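Local coordinates for probable transcriptional regulatory protein aq_1575 (Aquifex aeolicus, PDB 1LFP) that probably binds DNA and takes part in regulating transcription, as a member of the TACO1 family, at residues Q216-I219 / K220-A224; E185-K189 / L190-I194. All blocks are in the same frame, centred on the assembly; numbering follows the deposited sequence.

Interaction 1: Q216-I219 / K220-A224; sequences QKVI and KLLNA
Lys-220 N, Leu-221 N, Leu-222 N and Asn-223 N each donate to the carbonyl four residues back, a worked example of the i to i+4 ladder of an alpha helix, which brings side chains four residues apart onto one flank. The most linear rung joins Leu-222 N to Val-218 O at 3.0 Å, with an N-H...O angle of 169°. The rung from Asn-223 N to Ile-219 O is 2.9 Å long.

On one flank Gln-216 and Lys-220 run side by side in the same direction. The lysine chain is extended as far as CE and then turns at its last torsion (chi4 55°), which brings NZ back over the glutamine chain, 3.4 Å from Gln-216 OE1. The CG of Lys-220 meanwhile lies 3.3 Å from Gln-216 O, so the aliphatic part of the lysine covers a carbonyl oxygen that already accepts the hydrogen bond from Lys-220 N.

On the apolar flank Val-218 CG1 and Leu-222 CD1 meet at 4.3 Å, and Leu-222 CG comes 3.3 Å from the carbonyl oxygen Val-218 O.

Helix 212-226 is the crossover of the beta-alpha-beta unit formed with strands 207-208 and 231-239. Val-218 and Leu-222 pack on Phe-238 of strand 231-239, Leu-222 also reaching Val-234 and Ala-236, while Leu-221 meets Val-116 and Phe-117 of helix 106-119.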
loop_
_atom_site.group_PDB
_atom_site.type_symbol
_atom_site.label_atom_id
_atom_site.label_comp_id
_atom_site.label_asym_id
_atom_site.label_seq_id
_atom_site.Cartn_x
_atom_site.Cartn_y
_atom_site.Cartn_z
ATOM N N GLN A 216 -5.684 -10.002 -18.021
ATOM C CA GLN A 216 -4.389 -9.430 -18.348
ATOM C C GLN A 216 -4.420 -7.925 -18.433
ATOM O O GLN A 216 -3.437 -7.267 -18.093
ATOM C CB GLN A 216 -3.883 -9.997 -19.668
ATOM C CG GLN A 216 -2.384 -9.875 -19.847
ATOM C CD GLN A 216 -1.780 -11.127 -20.464
ATOM O OE1 GLN A 216 -0.559 -11.256 -20.583
ATOM N NE2 GLN A 216 -2.642 -12.066 -20.855
ATOM N N LYS A 217 -5.540 -7.377 -18.899
ATOM C CA LYS A 217 -5.679 -5.931 -19.037
ATOM C C LYS A 217 -5.757 -5.337 -17.648
ATOM O O LYS A 217 -5.103 -4.344 -17.362
ATOM C CB LYS A 217 -6.947 -5.565 -19.807
ATOM C CG LYS A 217 -6.988 -6.112 -21.228
ATOM C CD LYS A 217 -8.313 -5.772 -21.884
ATOM C CE LYS A 217 -8.328 -6.176 -23.353
ATOM N NZ LYS A 217 -9.669 -5.910 -23.953
ATOM N N VAL A 218 -6.554 -5.963 -16.789
ATOM C CA VAL A 218 -6.680 -5.497 -15.406
ATOM C C VAL A 218 -5.311 -5.430 -14.749
ATOM O O VAL A 218 -4.946 -4.405 -14.178
ATOM C CB VAL A 218 -7.542 -6.442 -14.580
ATOM C CG1 VAL A 218 -7.618 -5.951 -13.124
ATOM C CG2 VAL A 218 -8.909 -6.543 -15.204
ATOM N N ILE A 219 -4.566 -6.535 -14.812
ATOM C CA ILE A 219 -3.238 -6.604 -14.206
ATOM C C ILE A 219 -2.261 -5.591 -14.776
ATOM O O ILE A 219 -1.464 -5.023 -14.047
ATOM C CB ILE A 219 -2.629 -8.042 -14.334
ATOM C CG1 ILE A 219 -3.491 -9.044 -13.571
ATOM C CG2 ILE A 219 -1.219 -8.063 -13.804
ATOM C CD1 ILE A 219 -3.010 -10.479 -13.671
ATOM N N LYS A 220 -2.298 -5.357 -16.081
ATOM C CA LYS A 220 -1.386 -4.380 -16.655
ATOM C C LYS A 220 -1.732 -2.979 -16.165
ATOM O O LYS A 220 -0.862 -2.138 -15.934
ATOM C CB LYS A 220 -1.450 -4.430 -18.182
ATOM C CG LYS A 220 -0.684 -5.605 -18.784
ATOM C CD LYS A 220 -0.599 -5.483 -20.303
ATOM C CE LYS A 220 0.275 -6.574 -20.904
ATOM N NZ LYS A 220 -0.189 -7.926 -20.488
ATOM N N LEU A 221 -3.015 -2.730 -16.012
ATOM C CA LEU A 221 -3.456 -1.427 -15.554
ATOM C C LEU A 221 -2.911 -1.179 -14.154
ATOM O O LEU A 221 -2.303 -0.139 -13.896
ATOM C CB LEU A 221 -4.988 -1.382 -15.545
ATOM C CG LEU A 221 -5.621 -0.027 -15.779
ATOM C CD1 LEU A 221 -7.122 -0.214 -16.013
ATOM C CD2 LEU A 221 -5.353 0.877 -14.592
ATOM N N LEU A 222 -3.136 -2.141 -13.267
ATOM C CA LEU A 222 -2.691 -2.040 -11.884
ATOM C C LEU A 222 -1.177 -1.874 -11.821
ATOM O O LEU A 222 -0.677 -1.051 -11.064
ATOM C CB LEU A 222 -3.134 -3.275 -11.092
ATOM C CG LEU A 222 -4.648 -3.552 -11.048
ATOM C CD1 LEU A 222 -4.972 -4.607 -10.002
ATOM C CD2 LEU A 222 -5.380 -2.204 -10.704
ATOM N N ASN A 223 -0.454 -2.671 -12.615
ATOM C CA ASN A 223 1.008 -2.584 -12.653
ATOM C C ASN A 223 1.443 -1.199 -13.132
ATOM O O ASN A 223 2.427 -0.651 -12.636
ATOM C CB ASN A 223 1.593 -3.591 -13.644
ATOM C CG ASN A 223 1.541 -5.008 -13.150
ATOM O OD1 ASN A 223 1.645 -5.952 -13.946
ATOM N ND2 ASN A 223 1.390 -5.184 -11.841
ATOM N N ALA A 224 0.712 -0.653 -14.103
ATOM C CA ALA A 224 1.041 0.647 -14.662
ATOM C C ALA A 224 0.832 1.716 -13.587
ATOM O O ALA A 224 1.645 2.642 -13.448
ATOM C CB ALA A 224 0.183 0.915 -15.900
#

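Interaction 2: E185-K189 / L190-I194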
loop_
_atom_site.group_PDB
_atom_site.type_symbol
_atom_site.label_atom_id
_atom_site.label_comp_id
_atom_site.label_asym_id
_atom_site.label_seq_id
_atom_site.Cartn_x
_atom_site.Cartn_y
_atom_site.Cartn_z
ATOM N N GLU A 185 2.159 -3.437 17.566
ATOM C CA GLU A 185 2.923 -3.480 18.825
ATOM C C GLU A 185 2.764 -4.829 19.528
ATOM O O GLU A 185 3.739 -5.468 19.945
ATOM C CB GLU A 185 2.435 -2.362 19.746
ATOM C CG GLU A 185 3.403 -2.012 20.844
ATOM C CD GLU A 185 4.038 -0.648 20.635
ATOM O OE1 GLU A 185 3.313 0.371 20.740
ATOM O OE2 GLU A 185 5.256 -0.599 20.357
ATOM N N ASN A 186 1.523 -5.281 19.640
ATOM C CA ASN A 186 1.259 -6.559 20.296
ATOM C C ASN A 186 1.845 -7.745 19.557
ATOM O O ASN A 186 2.215 -8.750 20.173
ATOM C CB ASN A 186 -0.245 -6.721 20.484
ATOM C CG ASN A 186 -0.781 -5.853 21.609
ATOM O OD1 ASN A 186 -1.972 -5.567 21.672
ATOM N ND2 ASN A 186 0.105 -5.442 22.514
ATOM N N LEU A 187 1.906 -7.650 18.226
ATOM C CA LEU A 187 2.485 -8.724 17.431
ATOM C C LEU A 187 4.014 -8.713 17.589
ATOM O O LEU A 187 4.638 -9.754 17.693
ATOM C CB LEU A 187 2.170 -8.551 15.933
ATOM C CG LEU A 187 0.726 -8.914 15.553
ATOM C CD1 LEU A 187 0.442 -8.422 14.109
ATOM C CD2 LEU A 187 0.499 -10.477 15.704
ATOM N N GLU A 188 4.632 -7.549 17.589
ATOM C CA GLU A 188 6.088 -7.587 17.738
ATOM C C GLU A 188 6.442 -8.041 19.158
ATOM O O GLU A 188 7.455 -8.702 19.347
ATOM C CB GLU A 188 6.742 -6.242 17.379
ATOM C CG GLU A 188 6.047 -4.983 17.803
ATOM C CD GLU A 188 6.402 -3.791 16.903
ATOM O OE1 GLU A 188 6.273 -2.637 17.356
ATOM O OE2 GLU A 188 6.800 -3.996 15.737
ATOM N N LYS A 189 5.605 -7.686 20.135
ATOM C CA LYS A 189 5.808 -8.070 21.540
ATOM C C LYS A 189 5.719 -9.592 21.715
ATOM O O LYS A 189 6.128 -10.121 22.755
ATOM C CB LYS A 189 4.768 -7.365 22.407
ATOM C CG LYS A 189 4.970 -7.494 23.894
ATOM C CD LYS A 189 4.926 -6.129 24.550
ATOM C CE LYS A 189 3.647 -5.364 24.195
ATOM N NZ LYS A 189 3.583 -4.022 24.857
ATOM N N LEU A 190 5.183 -10.282 20.705
ATOM C CA LEU A 190 5.081 -11.743 20.687
ATOM C C LEU A 190 6.106 -12.355 19.744
ATOM O O LEU A 190 6.035 -13.540 19.424
ATOM C CB LEU A 190 3.691 -12.208 20.257
ATOM C CG LEU A 190 2.573 -11.572 21.057
ATOM C CD1 LEU A 190 1.253 -12.201 20.599
ATOM C CD2 LEU A 190 2.786 -11.746 22.547
ATOM N N GLY A 191 7.044 -11.539 19.268
ATOM C CA GLY A 191 8.095 -12.053 18.398
ATOM C C GLY A 191 7.896 -12.042 16.894
ATOM O O GLY A 191 8.781 -12.445 16.136
ATOM N N VAL A 192 6.737 -11.572 16.445
ATOM C CA VAL A 192 6.430 -11.531 15.022
ATOM C C VAL A 192 7.077 -10.346 14.306
ATOM O O VAL A 192 6.876 -9.203 14.713
ATOM C CB VAL A 192 4.897 -11.430 14.794
ATOM C CG1 VAL A 192 4.587 -11.571 13.276
ATOM C CG2 VAL A 192 4.164 -12.484 15.592
ATOM N N PRO A 193 7.886 -10.603 13.261
ATOM C CA PRO A 193 8.529 -9.514 12.519
ATOM C C PRO A 193 7.504 -8.788 11.633
ATOM O O PRO A 193 6.647 -9.427 11.021
ATOM C CB PRO A 193 9.582 -10.234 11.696
ATOM C CG PRO A 193 8.950 -11.549 11.424
ATOM C CD PRO A 193 8.290 -11.916 12.736
ATOM N N ILE A 194 7.605 -7.462 11.540
ATOM C CA ILE A 194 6.655 -6.709 10.732
ATOM C C ILE A 194 7.368 -6.140 9.518
ATOM O O ILE A 194 8.356 -5.431 9.679
ATOM C CB ILE A 194 6.083 -5.529 11.509
ATOM C CG1 ILE A 194 5.439 -6.011 12.803
ATOM C CG2 ILE A 194 5.116 -4.741 10.606
ATOM C CD1 ILE A 194 4.398 -7.100 12.619
#
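Leu-187 and Val-192 close a Schellman motif, a standard way of ending an alpha helix, with Gly-191 as its C-prime residue. Of its two defining hydrogen bonds, the outer one runs from Val-192 N to Leu-187 O at 3.0 Å and the inner one from Gly-191 N to Glu-188 O at 2.9 Å. The inner bond also closes the type I turn from Glu-188 to Gly-191. Leu-187 O takes a second donor, Leu-190 N at 3.1 Å, and the two N-H groups approach from opposite faces of the carbonyl plane. The positive phi of Gly-191 (91°) swings the chain out of the helix; with a side chain here, CB would press on the preceding carbonyl oxygen.

Among the apolar contacts, Leu-187 CB rests 4.1 Å from Val-192 CB, and Ile-194 CD1 approaches the same leucine carbon from further along the loop. Both Leu-187 and Ile-194 also touch Ile-140 of strand 134-143, while Val-192 packs on Leu-152 of helix 149-159. Leu-190, its CG anti to its own carbonyl carbon (chi1 -52°), folds back over the last helical turn and sets CG 3.0 Å from Asn-186 O. Putting an alanine here would remove CG and both methyls and would probably leave Asn-186 O without its aliphatic cover.

Polar and weakly polar contacts complete the join. Leu-190 O accepts a hydrogen bond from Lys-155 NZ, and the side chains of Glu-188 and Ile-194 cross at about a right angle, Glu-188 OE2 lying 3.8 Å from Ile-194 CG1. Finally, the CA-H of Glu-188 points at Val-192 O, with Glu-188 CA and Val-192 O 3.5 Å apart.

Overall arrangement
Read from the N terminus, interaction 2 comes first: residues 185-194 carry the chain off the end of helix 180-188 and toward strand 196-203, an outermost strand of the four-stranded antiparallel sheet. Interaction 1 follows after strands 196-203 and 207-208, inside helix 212-226, which leads on to strand 231-239 of the mixed sheet. Each is a local contact within one continuous segment, so neither closes a long loop, and the two stand in series without nesting or crossing. The centres of interactions 1 and 2 lie about 34 Å apart, on opposite sides of the chain's centre. One thus illustrates order within a helix against the mixed sheet, the other a helix ending beside the antiparallel sheet.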